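Local coordinates for protein putative sortase (Streptococcus pneumoniae, PDB 2W1K) that probably joins pilin subunits covalently into the pilus fibre by transpeptidation, as a class C sortase, at residues 10-15 with 64-69; 43-48 with 182-187; 77-80 with 85-88. All coordinates share one frame; numbering follows the deposited sequence.

Interaction 1: residues 10-15 with 64-69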
ATOM      1  N   ALA A  10      12.556  10.978  -3.195  1.00 33.38           N
ATOM      2  CA  ALA A  10      13.780  11.423  -2.538  1.00 36.57           C
ATOM      3  C   ALA A  10      13.379  12.399  -1.414  1.00 38.04           C
ATOM      4  O   ALA A  10      13.984  12.371  -0.330  1.00 38.82           O
ATOM      5  CB  ALA A  10      14.846  12.063  -3.521  1.00 34.77           C
ATOM      6  N   THR A  11      12.364  13.230  -1.630  1.00 39.41           N
ATOM      7  CA  THR A  11      12.016  14.131  -0.528  1.00 41.68           C
ATOM      8  C   THR A  11      11.417  13.369   0.703  1.00 41.56           C
ATOM      9  O   THR A  11      11.866  13.567   1.874  1.00 39.82           O
ATOM     10  CB  THR A  11      11.178  15.420  -0.961  1.00 43.37           C
ATOM     11  OG1 THR A  11       9.802  15.315  -0.543  1.00 46.54           O
ATOM     12  CG2 THR A  11      11.293  15.737  -2.492  1.00 45.76           C
ATOM     13  N   PHE A  12      10.433  12.494   0.426  1.00 41.15           N
ATOM     14  CA  PHE A  12       9.969  11.504   1.411  1.00 39.71           C
ATOM     15  C   PHE A  12      11.133  10.977   2.217  1.00 40.43           C
ATOM     16  O   PHE A  12      11.202  11.211   3.440  1.00 41.94           O
ATOM     17  CB  PHE A  12       9.230  10.321   0.764  1.00 39.54           C
ATOM     18  CG  PHE A  12       8.832   9.269   1.763  1.00 38.07           C
ATOM     19  CD1 PHE A  12       7.931   9.568   2.789  1.00 37.04           C
ATOM     20  CD2 PHE A  12       9.403   7.977   1.724  1.00 38.89           C
ATOM     21  CE1 PHE A  12       7.575   8.582   3.729  1.00 37.33           C
ATOM     22  CE2 PHE A  12       9.041   7.002   2.664  1.00 34.31           C
ATOM     23  CZ  PHE A  12       8.130   7.321   3.664  1.00 33.37           C
ATOM     24  N   VAL A  13      12.078  10.312   1.542  1.00 39.41           N
ATOM     25  CA  VAL A  13      13.187   9.698   2.237  1.00 38.53           C
ATOM     26  C   VAL A  13      13.999  10.678   3.070  1.00 42.01           C
ATOM     27  O   VAL A  13      14.300  10.374   4.230  1.00 42.24           O
ATOM     28  CB  VAL A  13      14.151   8.868   1.348  1.00 36.65           C
ATOM     29  CG1 VAL A  13      15.380   8.364   2.199  1.00 32.13           C
ATOM     30  CG2 VAL A  13      13.432   7.699   0.784  1.00 35.14           C
ATOM     31  N   LYS A  14      14.417  11.803   2.491  1.00 44.47           N
ATOM     32  CA  LYS A  14      15.498  12.543   3.118  1.00 47.94           C
ATOM     33  C   LYS A  14      14.946  13.219   4.335  1.00 48.85           C
ATOM     34  O   LYS A  14      15.674  13.449   5.292  1.00 49.59           O
ATOM     35  CB  LYS A  14      16.197  13.575   2.191  1.00 49.25           C
ATOM     36  CG  LYS A  14      15.842  15.084   2.415  1.00 51.63           C
ATOM     37  CD  LYS A  14      16.151  15.616   3.859  1.00 55.87           C
ATOM     38  CE  LYS A  14      17.430  16.550   4.013  1.00 56.52           C
ATOM     39  NZ  LYS A  14      17.874  16.721   5.482  1.00 53.73           N
ATOM     40  N   SER A  15      13.666  13.537   4.304  1.00 49.56           N
ATOM     41  CA  SER A  15      13.111  14.256   5.404  1.00 51.53           C
ATOM     42  C   SER A  15      12.932  13.351   6.647  1.00 51.90           C
ATOM     43  O   SER A  15      12.944  13.833   7.794  1.00 52.82           O
ATOM     44  CB  SER A  15      11.795  14.871   4.985  1.00 52.07           C
ATOM     45  OG  SER A  15      10.858  13.826   4.970  1.00 56.47           O
ATOM     46  N   TYR A  64       2.704   8.455   3.490  1.00 26.83           N
ATOM     47  CA  TYR A  64       3.072   7.547   4.511  1.00 26.90           C
ATOM     48  C   TYR A  64       4.259   6.577   4.093  1.00 27.33           C
ATOM     49  O   TYR A  64       5.061   6.142   4.963  1.00 27.17           O
ATOM     50  CB  TYR A  64       1.823   6.727   4.844  1.00 23.65           C
ATOM     51  CG  TYR A  64       2.103   5.606   5.885  1.00 26.67           C
ATOM     52  CD1 TYR A  64       2.426   5.915   7.202  1.00 26.54           C
ATOM     53  CD2 TYR A  64       2.013   4.241   5.524  1.00 25.97           C
ATOM     54  CE1 TYR A  64       2.684   4.908   8.144  1.00 23.25           C
ATOM     55  CE2 TYR A  64       2.295   3.228   6.464  1.00 23.16           C
ATOM     56  CZ  TYR A  64       2.580   3.586   7.760  1.00 26.58           C
ATOM     57  OH  TYR A  64       2.775   2.613   8.690  1.00 20.97           O
ATOM     58  N   GLY A  65       4.291   6.178   2.812  1.00 25.90           N
ATOM     59  CA  GLY A  65       5.306   5.238   2.276  1.00 28.41           C
ATOM     60  C   GLY A  65       5.421   5.401   0.775  1.00 29.50           C
ATOM     61  O   GLY A  65       4.650   6.166   0.170  1.00 29.73           O
ATOM     62  N   TYR A  66       6.413   4.732   0.174  1.00 29.37           N
ATOM     63  CA  TYR A  66       6.470   4.622  -1.279  1.00 29.68           C
ATOM     64  C   TYR A  66       6.404   3.194  -1.723  1.00 30.20           C
ATOM     65  O   TYR A  66       7.033   2.312  -1.106  1.00 30.75           O
ATOM     66  CB  TYR A  66       7.744   5.262  -1.891  1.00 29.33           C
ATOM     67  CG  TYR A  66       7.458   6.647  -2.301  1.00 31.80           C
ATOM     68  CD1 TYR A  66       7.455   7.626  -1.334  1.00 40.01           C
ATOM     69  CD2 TYR A  66       7.242   7.010  -3.624  1.00 37.08           C
ATOM     70  CE1 TYR A  66       7.219   8.912  -1.620  1.00 39.74           C
ATOM     71  CE2 TYR A  66       6.960   8.381  -3.947  1.00 37.07           C
ATOM     72  CZ  TYR A  66       6.965   9.262  -2.905  1.00 38.07           C
ATOM     73  OH  TYR A  66       6.734  10.587  -2.995  1.00 48.54           O
ATOM     74  N   LEU A  67       5.718   2.986  -2.838  1.00 28.29           N
ATOM     75  CA  LEU A  67       5.488   1.648  -3.291  1.00 29.72           C
ATOM     76  C   LEU A  67       5.989   1.513  -4.756  1.00 30.08           C
ATOM     77  O   LEU A  67       5.739   2.376  -5.636  1.00 29.16           O
ATOM     78  CB  LEU A  67       3.975   1.307  -3.180  1.00 28.66           C
ATOM     79  CG  LEU A  67       3.570  -0.130  -3.580  1.00 27.00           C
ATOM     80  CD1 LEU A  67       2.270  -0.504  -2.864  1.00 29.30           C
ATOM     81  CD2 LEU A  67       3.305  -0.271  -5.125  1.00 31.76           C
ATOM     82  N   SER A  68       6.643   0.410  -5.032  1.00 29.84           N
ATOM     83  CA  SER A  68       7.241   0.265  -6.332  1.00 28.52           C
ATOM     84  C   SER A  68       7.006  -1.154  -6.843  1.00 29.50           C
ATOM     85  O   SER A  68       7.085  -2.102  -6.068  1.00 29.18           O
ATOM     86  CB  SER A  68       8.736   0.596  -6.243  1.00 29.01           C
ATOM     87  OG  SER A  68       9.380   0.137  -7.379  1.00 25.20           O
ATOM     88  N   ILE A  69       6.590  -1.295  -8.117  1.00 28.55           N
ATOM     89  CA  ILE A  69       6.495  -2.642  -8.729  1.00 29.71           C
ATOM     90  C   ILE A  69       7.221  -2.532 -10.074  1.00 29.79           C
ATOM     91  O   ILE A  69       6.609  -2.118 -11.077  1.00 30.41           O
ATOM     92  CB  ILE A  69       5.029  -3.078  -9.038  1.00 29.54           C
ATOM     93  CG1 ILE A  69       4.131  -2.925  -7.836  1.00 28.98           C
ATOM     94  CG2 ILE A  69       4.978  -4.389  -9.758  1.00 27.98           C
ATOM     95  CD1 ILE A  69       2.796  -3.528  -8.012  1.00 32.63           C
TER

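Interaction 2: residues 43-48 with 182-187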
ATOM      1  N   ASP A  43     -15.690  -0.079   0.936  1.00 38.01           N
ATOM      2  CA  ASP A  43     -15.165  -0.091  -0.418  1.00 36.30           C
ATOM      3  C   ASP A  43     -14.460   1.193  -0.797  1.00 35.23           C
ATOM      4  O   ASP A  43     -15.055   2.235  -0.725  1.00 35.63           O
ATOM      5  CB  ASP A  43     -16.207  -0.362  -1.480  1.00 35.84           C
ATOM      6  CG  ASP A  43     -15.549  -0.574  -2.848  1.00 36.83           C
ATOM      7  OD1 ASP A  43     -14.718  -1.513  -2.943  1.00 36.62           O
ATOM      8  OD2 ASP A  43     -15.833   0.167  -3.794  1.00 35.66           O
ATOM      9  N   PRO A  44     -13.172   1.108  -1.194  1.00 35.80           N
ATOM     10  CA  PRO A  44     -12.367   2.273  -1.572  1.00 35.25           C
ATOM     11  C   PRO A  44     -12.828   2.967  -2.858  1.00 36.20           C
ATOM     12  O   PRO A  44     -12.504   4.115  -3.080  1.00 35.77           O
ATOM     13  CB  PRO A  44     -10.971   1.691  -1.754  1.00 35.33           C
ATOM     14  CG  PRO A  44     -11.220   0.268  -2.058  1.00 36.90           C
ATOM     15  CD  PRO A  44     -12.375  -0.139  -1.241  1.00 34.47           C
ATOM     16  N   PHE A  45     -13.631   2.317  -3.661  1.00 37.57           N
ATOM     17  CA  PHE A  45     -14.050   2.896  -4.936  1.00 40.49           C
ATOM     18  C   PHE A  45     -15.524   3.191  -4.864  1.00 44.50           C
ATOM     19  O   PHE A  45     -16.203   3.325  -5.900  1.00 46.01           O
ATOM     20  CB  PHE A  45     -13.662   1.992  -6.151  1.00 38.27           C
ATOM     21  CG  PHE A  45     -12.186   1.694  -6.190  1.00 35.57           C
ATOM     22  CD1 PHE A  45     -11.303   2.682  -6.607  1.00 33.95           C
ATOM     23  CD2 PHE A  45     -11.662   0.515  -5.665  1.00 32.58           C
ATOM     24  CE1 PHE A  45      -9.895   2.451  -6.609  1.00 30.68           C
ATOM     25  CE2 PHE A  45     -10.257   0.265  -5.647  1.00 32.86           C
ATOM     26  CZ  PHE A  45      -9.391   1.249  -6.110  1.00 34.07           C
ATOM     27  N   LEU A  46     -16.045   3.281  -3.645  1.00 49.97           N
ATOM     28  CA  LEU A  46     -17.166   4.124  -3.586  1.00 54.85           C
ATOM     29  C   LEU A  46     -17.137   5.410  -4.322  1.00 57.20           C
ATOM     30  O   LEU A  46     -17.941   5.556  -5.282  1.00 57.35           O
ATOM     31  CB  LEU A  46     -18.425   3.663  -2.916  1.00 56.11           C
ATOM     32  CG  LEU A  46     -19.155   3.265  -4.272  1.00 58.49           C
ATOM     33  CD1 LEU A  46     -18.388   2.239  -5.137  1.00 61.81           C
ATOM     34  CD2 LEU A  46     -20.681   2.906  -4.209  1.00 58.55           C
ATOM     35  N   ALA A  47     -16.079   6.184  -4.043  1.00 59.01           N
ATOM     36  CA  ALA A  47     -16.272   7.494  -3.517  1.00 60.58           C
ATOM     37  C   ALA A  47     -15.009   8.037  -2.806  1.00 61.48           C
ATOM     38  O   ALA A  47     -13.890   7.470  -2.898  1.00 61.07           O
ATOM     39  CB  ALA A  47     -17.416   7.359  -2.474  1.00 60.42           C
ATOM     40  N   GLU A  48     -15.242   9.137  -2.077  1.00 62.47           N
ATOM     41  CA  GLU A  48     -14.474   9.466  -0.892  1.00 63.18           C
ATOM     42  C   GLU A  48     -14.713   8.422   0.240  1.00 63.95           C
ATOM     43  O   GLU A  48     -15.023   7.240  -0.011  1.00 64.09           O
ATOM     44  CB  GLU A  48     -14.862  10.858  -0.397  1.00 63.42           C
ATOM     45  CG  GLU A  48     -14.631  11.978  -1.402  1.00 62.98           C
ATOM     46  CD  GLU A  48     -13.323  12.764  -1.118  1.00 62.39           C
ATOM     47  OE1 GLU A  48     -13.127  13.170   0.042  1.00 61.07           O
ATOM     48  OE2 GLU A  48     -12.488  12.981  -2.023  1.00 62.34           O
ATOM     49  N   ASN A 182     -17.402  -3.050 -12.163  1.00 31.86           N
ATOM     50  CA  ASN A 182     -18.352  -3.403 -11.217  1.00 34.17           C
ATOM     51  C   ASN A 182     -17.813  -4.485 -10.275  1.00 34.99           C
ATOM     52  O   ASN A 182     -18.511  -4.972  -9.367  1.00 35.30           O
ATOM     53  CB  ASN A 182     -19.628  -3.829 -11.934  1.00 35.70           C
ATOM     54  CG  ASN A 182     -19.482  -5.091 -12.719  1.00 39.42           C
ATOM     55  OD1 ASN A 182     -18.512  -5.314 -13.495  1.00 44.99           O
ATOM     56  ND2 ASN A 182     -20.513  -5.935 -12.593  1.00 45.47           N
ATOM     57  N   LYS A 183     -16.553  -4.837 -10.478  1.00 35.72           N
ATOM     58  CA  LYS A 183     -15.875  -5.803  -9.584  1.00 35.23           C
ATOM     59  C   LYS A 183     -14.574  -5.242  -9.005  1.00 34.51           C
ATOM     60  O   LYS A 183     -14.208  -4.084  -9.244  1.00 34.34           O
ATOM     61  CB  LYS A 183     -15.692  -7.155 -10.316  1.00 34.80           C
ATOM     62  CG  LYS A 183     -17.082  -7.719 -10.649  1.00 38.70           C
ATOM     63  CD  LYS A 183     -17.035  -9.076 -11.246  1.00 42.77           C
ATOM     64  CE  LYS A 183     -18.435  -9.646 -11.380  1.00 49.41           C
ATOM     65  NZ  LYS A 183     -18.364 -10.883 -12.243  1.00 51.19           N
ATOM     66  N   ARG A 184     -13.905  -6.023  -8.160  1.00 34.26           N
ATOM     67  CA  ARG A 184     -12.632  -5.517  -7.621  1.00 33.24           C
ATOM     68  C   ARG A 184     -11.647  -6.619  -7.875  1.00 33.05           C
ATOM     69  O   ARG A 184     -11.898  -7.768  -7.498  1.00 32.36           O
ATOM     70  CB  ARG A 184     -12.716  -5.207  -6.149  1.00 32.78           C
ATOM     71  CG  ARG A 184     -13.872  -4.342  -5.776  1.00 32.78           C
ATOM     72  CD  ARG A 184     -13.548  -2.916  -6.238  1.00 32.93           C
ATOM     73  NE  ARG A 184     -14.633  -2.018  -5.908  1.00 31.78           N
ATOM     74  CZ  ARG A 184     -15.552  -1.563  -6.794  1.00 36.86           C
ATOM     75  NH1 ARG A 184     -15.558  -1.928  -8.101  1.00 32.52           N
ATOM     76  NH2 ARG A 184     -16.461  -0.729  -6.368  1.00 32.74           N
ATOM     77  N   LEU A 185     -10.559  -6.270  -8.540  1.00 32.97           N
ATOM     78  CA  LEU A 185      -9.388  -7.146  -8.628  1.00 34.63           C
ATOM     79  C   LEU A 185      -8.441  -7.077  -7.375  1.00 34.27           C
ATOM     80  O   LEU A 185      -7.924  -6.017  -6.973  1.00 35.48           O
ATOM     81  CB  LEU A 185      -8.622  -6.892  -9.934  1.00 34.92           C
ATOM     82  CG  LEU A 185      -7.279  -7.645 -10.132  1.00 37.25           C
ATOM     83  CD1 LEU A 185      -7.454  -9.152 -10.053  1.00 32.81           C
ATOM     84  CD2 LEU A 185      -6.637  -7.271 -11.447  1.00 35.95           C
ATOM     85  N   LEU A 186      -8.188  -8.218  -6.784  1.00 33.70           N
ATOM     86  CA  LEU A 186      -7.216  -8.276  -5.680  1.00 33.16           C
ATOM     87  C   LEU A 186      -5.984  -9.030  -6.112  1.00 31.64           C
ATOM     88  O   LEU A 186      -6.089 -10.153  -6.501  1.00 32.35           O
ATOM     89  CB  LEU A 186      -7.796  -9.051  -4.504  1.00 31.17           C
ATOM     90  CG  LEU A 186      -8.701  -8.420  -3.443  1.00 35.22           C
ATOM     91  CD1 LEU A 186      -9.622  -7.301  -3.896  1.00 34.64           C
ATOM     92  CD2 LEU A 186      -9.425  -9.449  -2.528  1.00 25.80           C
ATOM     93  N   VAL A 187      -4.809  -8.450  -5.908  1.00 31.18           N
ATOM     94  CA  VAL A 187      -3.567  -9.122  -6.129  1.00 28.97           C
ATOM     95  C   VAL A 187      -2.818  -9.193  -4.759  1.00 30.47           C
ATOM     96  O   VAL A 187      -2.501  -8.167  -4.153  1.00 29.57           O
ATOM     97  CB  VAL A 187      -2.713  -8.313  -7.198  1.00 29.02           C
ATOM     98  CG1 VAL A 187      -1.488  -9.100  -7.542  1.00 24.09           C
ATOM     99  CG2 VAL A 187      -3.542  -8.007  -8.528  1.00 29.60           C
TER

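Interaction 3: residues 77-80 with 85-88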
ATOM      1  N   PRO A  77       3.754   7.360  -4.389  1.00 29.19           N
ATOM      2  CA  PRO A  77       3.443   7.557  -2.975  1.00 27.71           C
ATOM      3  C   PRO A  77       2.249   6.792  -2.487  1.00 27.74           C
ATOM      4  O   PRO A  77       1.257   6.551  -3.206  1.00 27.24           O
ATOM      5  CB  PRO A  77       3.145   9.062  -2.898  1.00 27.46           C
ATOM      6  CG  PRO A  77       2.684   9.365  -4.318  1.00 28.62           C
ATOM      7  CD  PRO A  77       3.522   8.585  -5.188  1.00 27.74           C
ATOM      8  N   VAL A  78       2.311   6.393  -1.230  1.00 28.02           N
ATOM      9  CA  VAL A  78       1.106   5.831  -0.632  1.00 26.32           C
ATOM     10  C   VAL A  78       0.557   6.796   0.449  1.00 28.75           C
ATOM     11  O   VAL A  78       1.312   7.211   1.439  1.00 28.01           O
ATOM     12  CB  VAL A  78       1.405   4.420   0.012  1.00 27.15           C
ATOM     13  CG1 VAL A  78       0.130   3.806   0.663  1.00 24.30           C
ATOM     14  CG2 VAL A  78       2.056   3.454  -1.050  1.00 25.02           C
ATOM     15  N   TYR A  79      -0.739   7.109   0.306  1.00 26.30           N
ATOM     16  CA  TYR A  79      -1.432   7.944   1.320  1.00 26.15           C
ATOM     17  C   TYR A  79      -2.287   7.117   2.264  1.00 23.85           C
ATOM     18  O   TYR A  79      -2.548   5.952   2.065  1.00 24.46           O
ATOM     19  CB  TYR A  79      -2.285   9.049   0.661  1.00 24.78           C
ATOM     20  CG  TYR A  79      -1.458  10.056  -0.140  1.00 25.81           C
ATOM     21  CD1 TYR A  79      -0.858  11.143   0.443  1.00 26.74           C
ATOM     22  CD2 TYR A  79      -1.238   9.836  -1.481  1.00 30.39           C
ATOM     23  CE1 TYR A  79      -0.059  12.003  -0.278  1.00 26.89           C
ATOM     24  CE2 TYR A  79      -0.460  10.666  -2.194  1.00 26.62           C
ATOM     25  CZ  TYR A  79       0.110  11.739  -1.606  1.00 24.98           C
ATOM     26  OH  TYR A  79       0.823  12.578  -2.429  1.00 26.98           O
ATOM     27  N   LEU A  80      -2.716   7.734   3.340  1.00 27.78           N
ATOM     28  CA  LEU A  80      -3.595   7.042   4.309  1.00 28.38           C
ATOM     29  C   LEU A  80      -5.078   7.389   4.123  1.00 28.47           C
ATOM     30  O   LEU A  80      -5.524   8.559   4.411  1.00 27.32           O
ATOM     31  CB  LEU A  80      -3.173   7.438   5.737  1.00 26.94           C
ATOM     32  CG  LEU A  80      -1.711   7.075   6.092  1.00 29.43           C
ATOM     33  CD1 LEU A  80      -1.469   7.513   7.563  1.00 23.80           C
ATOM     34  CD2 LEU A  80      -1.478   5.542   5.894  1.00 25.48           C
ATOM     35  N   HIS A  85      -9.844  12.217  -3.181  1.00 26.62           N
ATOM     36  CA  HIS A  85      -8.739  13.159  -3.137  1.00 28.48           C
ATOM     37  C   HIS A  85      -7.445  12.389  -3.182  1.00 30.05           C
ATOM     38  O   HIS A  85      -6.634  12.587  -4.108  1.00 29.68           O
ATOM     39  CB  HIS A  85      -8.896  14.013  -1.870  1.00 30.69           C
ATOM     40  CG  HIS A  85      -7.713  14.863  -1.516  1.00 34.24           C
ATOM     41  ND1 HIS A  85      -7.178  14.914  -0.235  1.00 35.49           N
ATOM     42  CD2 HIS A  85      -6.936  15.680  -2.282  1.00 40.45           C
ATOM     43  CE1 HIS A  85      -6.130  15.732  -0.233  1.00 36.09           C
ATOM     44  NE2 HIS A  85      -5.983  16.241  -1.447  1.00 36.71           N
ATOM     45  N   HIS A  86      -7.221  11.496  -2.213  1.00 29.77           N
ATOM     46  CA  HIS A  86      -5.980  10.695  -2.200  1.00 30.63           C
ATOM     47  C   HIS A  86      -5.790   9.781  -3.428  1.00 30.30           C
ATOM     48  O   HIS A  86      -4.679   9.587  -3.964  1.00 30.39           O
ATOM     49  CB  HIS A  86      -5.897   9.780  -0.957  1.00 26.75           C
ATOM     50  CG  HIS A  86      -5.697  10.524   0.317  1.00 30.79           C
ATOM     51  ND1 HIS A  86      -6.013  10.002   1.562  1.00 26.72           N
ATOM     52  CD2 HIS A  86      -5.307  11.816   0.534  1.00 31.51           C
ATOM     53  CE1 HIS A  86      -5.830  10.937   2.475  1.00 22.31           C
ATOM     54  NE2 HIS A  86      -5.361  12.028   1.879  1.00 26.94           N
ATOM     55  N   LEU A  87      -6.864   9.146  -3.845  1.00 31.00           N
ATOM     56  CA  LEU A  87      -6.750   8.286  -5.016  1.00 28.85           C
ATOM     57  C   LEU A  87      -6.511   9.055  -6.303  1.00 30.50           C
ATOM     58  O   LEU A  87      -6.081   8.453  -7.298  1.00 29.26           O
ATOM     59  CB  LEU A  87      -7.980   7.413  -5.184  1.00 29.96           C
ATOM     60  CG  LEU A  87      -8.082   6.244  -4.158  1.00 28.35           C
ATOM     61  CD1 LEU A  87      -9.443   5.521  -4.349  1.00 28.75           C
ATOM     62  CD2 LEU A  87      -6.873   5.291  -4.278  1.00 29.47           C
ATOM     63  N   GLY A  88      -6.781  10.372  -6.275  1.00 28.74           N
ATOM     64  CA  GLY A  88      -6.464  11.223  -7.417  1.00 30.21           C
ATOM     65  C   GLY A  88      -4.986  11.566  -7.390  1.00 32.94           C
ATOM     66  O   GLY A  88      -4.419  12.001  -8.406  1.00 31.36           O
TER

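Interaction 1: residues 10-15 with 64-69
Phe12 on helix 5-15 meets Tyr66 on strand 65-69. Their side chains slide past each other in opposite directions. Phe12 CB lies 3.4 Å from Tyr66 CE1. Further along, Phe12 CD2 lies 3.6 Å from Tyr66 CD1. The two rings are tilted against each other, with planes at 46° and centroids 5.5 Å apart. The far end of the phenylalanine passes Tyr66 and reaches the backbone at Tyr64 and Gly65. There Phe12 CZ approaches Tyr64 O at 3.5 Å and Gly65 CA at 3.8 Å. Phe12 reaches this far because its CG stands anti to the backbone N (chi1 176°), which points the ring off the helix at the strand.

The ring lands beside an irregularity of the strand. Tyr64 and Gly65 both face Val78 of strand 74-80, forming a classic beta bulge. On the outer shell, His9 of the same helix meets the Tyr66 ring edge-to-face, and Pro77 touches Tyr66 too. Tyr64 is tied at its far end by a hydrogen bond between Tyr64 OH and Ser28 OG of helix 18-34.

All four touching residues are buried. Between these two segments the helix leans on the strand through apolar and aromatic packing, with little directional bonding.

Interaction 2: residues 43-48 with 182-187
Asp43 OD2 takes three donors, one strong and two weak. The shortest bond comes from Arg184 NH2 to Asp43 OD2 at 2.8 Å and meets the oxygen from above the carboxylate plane. Weak bonds follow from Arg184 NE to Asp43 OD2 at 3.3 Å and from Phe45 N to Asp43 OD2 at 3.1 Å. The other oxygen has its own donor. Arg184 NE gives a nearly straight bond to Asp43 OD1 at 3.0 Å, on the syn side. The salt bridge is therefore side-on, with NE and NH2 each serving one oxygen. Both oxygens lie close to the guanidinium plane, although the two flat groups are turned 30° apart.

Arg184 bends at chi2 (-74°), and its tip folds back toward its own backbone. Arg184 NH1 bonds Lys183 O at 2.8 Å and also donates to Phe181 O, which helps fix the rotation of the guanidinium. Phe45 CB sits over one guanidinium face, 3.9 Å from Arg184 NH2. The Phe45 ring stands nearly upright to that group, at 83°, and turns its edge to Arg184 NE. Leu46 CD1 touches Arg184 NH2 at 3.7 Å from the edge.

Asp43 to Leu46 form a type I beta turn. Phe45 and Arg184 both also pack on Cys175 of strand 168-176. Cys175 ends a TLxTC-type sequence and Arg184 follows, consistent with the cysteine and arginine of a sortase active site. A loop with an Asp-Pro-aromatic sequence laid over them is characteristic of the lid of pilus-building class C sortases.

Interaction 3: residues 77-80 with 85-88
His86 of helix 84-89 packs on Tyr79 of strand 74-80 inside a beta-alpha-beta crossover. The unit runs from strand 74-80 through the short helix to strand 91-93, which pairs parallel to the first strand.

The contact can be traced along the histidine. His86 CB lies 4.0 Å from Tyr79 CB. His86 CG comes closer, 3.7 Å from the same Tyr79 CB. That carbon sits over one face of the imidazole, offset toward the rim, and makes a CH-pi contact. Tyr79 CB lies 4.0 Å from the centroid of the His86 ring and 21° off the normal. CG of His86 stands beside the backbone N (chi1 -69°), and this turns the ring face to the strand. CD2 touches Tyr79 CB more loosely. The aromatic ring of Tyr79 is nearly parallel to the imidazole, at 17°, but it is slid aside, so the two barely overlap.

The polar atoms of His86 look beyond the two segments: ND1 is hydrogen-bonded to Gly81 O, just past the strand end, and NE2 to Asp61 OD1. With an oxygen acceptor at each nitrogen, the ring may well favour the doubly protonated form. These two bonds also fix the ring's rotation in its buried place. Asp83, just before the helix, receives the backbone N of His86 on OD1, as an N-cap residue would. The Leu80 side chain starts away from the helix and packs on Tyr64. Its carbonyl stays with the histidine: Leu80 O lies at the imidazole edge, 3.1 Å from His86 CE1.

How the interactions relate
All three contacts reach the same mixed sheet of the sortase fold. Interactions 1 and 3 have centres about 13 Å apart and meet directly, because strands 65-69 and 74-80 are neighbours in the chain and in the sheet. Interaction 3 lies about 14 Å from interaction 2 between centres. They touch where Glu48 OE2 bonds His85 N and where Pro44 and Phe45 meet Leu87. Interactions 1 and 2 lie on opposite sides of the chain's centre, their centres about 24 Å apart. Their segments alternate along the chain, and both segments of interaction 3 fall between those of interaction 2. Interaction 3 thus links the N-terminal helix packing to the lid loop over the probable active site.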